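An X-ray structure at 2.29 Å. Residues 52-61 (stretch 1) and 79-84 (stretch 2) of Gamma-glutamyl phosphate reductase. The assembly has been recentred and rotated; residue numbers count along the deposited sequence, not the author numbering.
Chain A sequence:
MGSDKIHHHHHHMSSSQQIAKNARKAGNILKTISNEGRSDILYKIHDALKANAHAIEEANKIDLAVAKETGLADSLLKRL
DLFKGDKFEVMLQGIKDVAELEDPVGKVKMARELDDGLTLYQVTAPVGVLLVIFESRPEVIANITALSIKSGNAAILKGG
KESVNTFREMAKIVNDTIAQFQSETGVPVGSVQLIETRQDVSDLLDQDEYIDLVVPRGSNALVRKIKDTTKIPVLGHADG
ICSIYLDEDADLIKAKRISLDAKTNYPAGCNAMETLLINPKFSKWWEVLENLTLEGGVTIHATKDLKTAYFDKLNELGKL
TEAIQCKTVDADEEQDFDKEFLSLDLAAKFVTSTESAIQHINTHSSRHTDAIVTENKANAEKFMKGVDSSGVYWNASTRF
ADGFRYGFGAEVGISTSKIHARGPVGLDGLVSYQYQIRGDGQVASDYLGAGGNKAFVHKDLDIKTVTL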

# COMPACT_ATOMS: atom_id res chain seq x y z
N ASN A 52 -32.43 -18.73 -17.35
CA ASN A 52 -31.76 -18.26 -18.57
C ASN A 52 -30.65 -19.17 -19.06
O ASN A 52 -29.77 -18.71 -19.79
CB ASN A 52 -31.22 -16.86 -18.36
CG ASN A 52 -32.31 -15.82 -18.30
OD1 ASN A 52 -32.75 -15.34 -19.34
ND2 ASN A 52 -32.78 -15.50 -17.09
N ALA A 53 -30.71 -20.44 -18.66
CA ALA A 53 -29.65 -21.42 -18.89
C ALA A 53 -29.35 -21.59 -20.37
O ALA A 53 -28.19 -21.64 -20.80
CB ALA A 53 -30.04 -22.76 -18.28
N HIS A 54 -30.43 -21.70 -21.15
CA HIS A 54 -30.35 -21.89 -22.58
C HIS A 54 -29.63 -20.73 -23.28
O HIS A 54 -28.81 -20.96 -24.17
CB HIS A 54 -31.74 -22.10 -23.14
CG HIS A 54 -31.74 -22.41 -24.61
ND1 HIS A 54 -32.00 -21.45 -25.56
CD2 HIS A 54 -31.47 -23.55 -25.28
CE1 HIS A 54 -31.92 -22.00 -26.76
NE2 HIS A 54 -31.60 -23.27 -26.62
N ALA A 55 -29.92 -19.50 -22.87
CA ALA A 55 -29.23 -18.32 -23.40
C ALA A 55 -27.73 -18.31 -23.04
O ALA A 55 -26.89 -17.93 -23.87
CB ALA A 55 -29.92 -17.03 -22.93
N ILE A 56 -27.40 -18.71 -21.81
CA ILE A 56 -26.01 -18.84 -21.37
C ILE A 56 -25.26 -19.93 -22.17
O ILE A 56 -24.13 -19.69 -22.64
CB ILE A 56 -25.89 -19.12 -19.83
CG1 ILE A 56 -26.41 -17.95 -19.00
CG2 ILE A 56 -24.45 -19.35 -19.45
CD1 ILE A 56 -26.94 -18.36 -17.60
N GLU A 57 -25.90 -21.10 -22.32
CA GLU A 57 -25.38 -22.22 -23.12
C GLU A 57 -25.05 -21.86 -24.57
O GLU A 57 -24.05 -22.34 -25.13
CB GLU A 57 -26.35 -23.41 -23.10
CG GLU A 57 -25.78 -24.70 -23.71
CD GLU A 57 -26.40 -25.97 -23.13
OE1 GLU A 57 -27.27 -25.87 -22.22
OE2 GLU A 57 -26.01 -27.08 -23.57
N GLU A 58 -25.90 -21.04 -25.18
CA GLU A 58 -25.67 -20.60 -26.55
C GLU A 58 -24.45 -19.69 -26.63
O GLU A 58 -23.70 -19.74 -27.60
CB GLU A 58 -26.89 -19.88 -27.10
CG GLU A 58 -28.03 -20.79 -27.56
CD GLU A 58 -29.26 -20.00 -28.01
OE1 GLU A 58 -29.39 -18.81 -27.62
OE2 GLU A 58 -30.09 -20.56 -28.77
N ALA A 59 -24.26 -18.85 -25.61
CA ALA A 59 -23.15 -17.89 -25.57
C ALA A 59 -21.83 -18.60 -25.32
O ALA A 59 -20.79 -18.24 -25.87
CB ALA A 59 -23.40 -16.83 -24.50
N ASN A 60 -21.88 -19.60 -24.44
CA ASN A 60 -20.74 -20.46 -24.20
C ASN A 60 -20.39 -21.27 -25.46
O ASN A 60 -19.20 -21.41 -25.78
CB ASN A 60 -21.03 -21.36 -22.99
CG ASN A 60 -19.79 -22.03 -22.46
OD1 ASN A 60 -19.72 -23.26 -22.42
ND2 ASN A 60 -18.81 -21.24 -22.06
N LYS A 61 -21.39 -21.76 -26.19
CA LYS A 61 -21.17 -22.42 -27.50
C LYS A 61 -20.37 -21.56 -28.49
O LYS A 61 -19.46 -22.07 -29.12
CB LYS A 61 -22.48 -22.88 -28.15
CG LYS A 61 -22.82 -24.35 -27.92
N ARG A 79 -11.89 -26.10 -19.42
CA ARG A 79 -12.33 -25.18 -18.35
C ARG A 79 -13.40 -24.20 -18.83
O ARG A 79 -14.22 -23.73 -18.04
CB ARG A 79 -11.14 -24.39 -17.78
CG ARG A 79 -10.00 -25.24 -17.30
CD ARG A 79 -9.00 -24.44 -16.51
NE ARG A 79 -8.20 -25.30 -15.63
CZ ARG A 79 -8.65 -25.88 -14.51
NH1 ARG A 79 -9.91 -25.74 -14.12
NH2 ARG A 79 -7.83 -26.63 -13.80
N LEU A 80 -13.37 -23.92 -20.14
CA LEU A 80 -14.28 -22.99 -20.80
C LEU A 80 -15.69 -23.53 -20.97
O LEU A 80 -16.64 -22.75 -20.98
CB LEU A 80 -13.69 -22.52 -22.14
CG LEU A 80 -14.28 -21.31 -22.87
CD1 LEU A 80 -14.21 -20.04 -22.05
CD2 LEU A 80 -13.59 -21.12 -24.20
N ASP A 81 -15.83 -24.86 -21.07
CA ASP A 81 -17.14 -25.51 -21.31
C ASP A 81 -17.97 -25.63 -20.04
O ASP A 81 -17.77 -26.54 -19.23
CB ASP A 81 -16.97 -26.89 -21.96
CG ASP A 81 -18.29 -27.47 -22.49
OD1 ASP A 81 -19.38 -26.90 -22.23
OD2 ASP A 81 -18.23 -28.51 -23.18
N LEU A 82 -18.93 -24.72 -19.90
CA LEU A 82 -19.77 -24.59 -18.71
C LEU A 82 -20.85 -25.66 -18.61
O LEU A 82 -21.41 -25.89 -17.54
CB LEU A 82 -20.42 -23.20 -18.70
CG LEU A 82 -21.17 -22.66 -17.48
CD1 LEU A 82 -20.27 -22.59 -16.25
CD2 LEU A 82 -21.76 -21.29 -17.78
N PHE A 83 -21.12 -26.32 -19.73
CA PHE A 83 -22.26 -27.24 -19.85
C PHE A 83 -21.89 -28.70 -20.09
O PHE A 83 -22.77 -29.53 -20.28
CB PHE A 83 -23.25 -26.71 -20.88
CG PHE A 83 -23.95 -25.47 -20.42
CD1 PHE A 83 -23.39 -24.22 -20.66
CD2 PHE A 83 -25.13 -25.55 -19.69
CE1 PHE A 83 -24.01 -23.07 -20.21
CE2 PHE A 83 -25.76 -24.40 -19.23
CZ PHE A 83 -25.20 -23.15 -19.50
N LYS A 84 -20.59 -28.97 -20.07
CA LYS A 84 -20.03 -30.32 -20.08
C LYS A 84 -20.43 -31.04 -18.80
O LYS A 84 -20.31 -30.48 -17.72
CB LYS A 84 -18.50 -30.24 -20.16
CG LYS A 84 -17.79 -31.54 -20.55
CD LYS A 84 -16.31 -31.43 -20.22

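The carboxamide of asparagine can donate and accept a hydrogen bond at once, so a single side chain can bind two backbone groups of another segment. The contact between residues 52-61 and 79-84 of gamma-glutamyl phosphate reductase is a compact example. It buries 331 Å², counting both sides, and most of that area belongs to three residues: Phe83, Asn60 and Glu57.

Asn60 supplies the polar half. It lies on the helix that begins at Ala53 and runs on beyond Lys61, with its CA-to-CB bond directed toward the other stretch and chi1 in the t well. Its carboxamide reads two backbone groups at once: ND2 donates to Leu80 O at 2.9 Å, and OD1 accepts from Leu82 N at 3.0 Å, both nearly straight, with angles at the hydrogen of 166° and 163°. Asparagine suits this buried place because a single short side chain presents a donor and an acceptor side by side, matching a carbonyl and an amide two residues apart. ND2 also has a hydrogen-bond partner elsewhere in the structure. The intervening residue, Asp81, points its CA-to-CB bond away and serves its own stretch: Asp81 OD1 accepts from Phe83 N at 3.1 Å and, weakly, from Lys84 N at 3.2 Å. It thereby ties the backbone on its C-terminal side, where Phe83 enters the contact.

Phe83 supplies the apolar half and covers the largest area, 102 Å². Its CA-to-CB bond is directed toward the helix, and with chi1 at -69° and chi2 at 88° the ring lies against Ala53, Ile56, Glu57 and Asn60, which together span two turns. Glu57 covers one ring face: its CB sits 3.7 Å from the centroid of the Phe83 ring and 11° off the normal, a CH-pi contact. The backbone comes close as well, with Glu57 CA 3.3 Å from Phe83 CE1. The side chain, t at both chi1 and chi2, runs along the ring, so that its carboxylate carbon CD also lies over the face and Glu57 OE1 is 3.3 Å from Phe83 CD2. Glutamate suits this partly exposed place because its methylene CB can pack on an aromatic face in a residue that need not be fully buried.

Ile56 joins the two halves. Its CG2 methyl meets the edge of the ring, 3.8 Å from Phe83 CE1, and also touches Leu82, with Ile56 CG2 and Leu82 CD2 3.7 Å apart. Both aliphatic residues are buried, and Leu82 contributes twice, through its backbone amide to Asn60 and its side chain to Ile56.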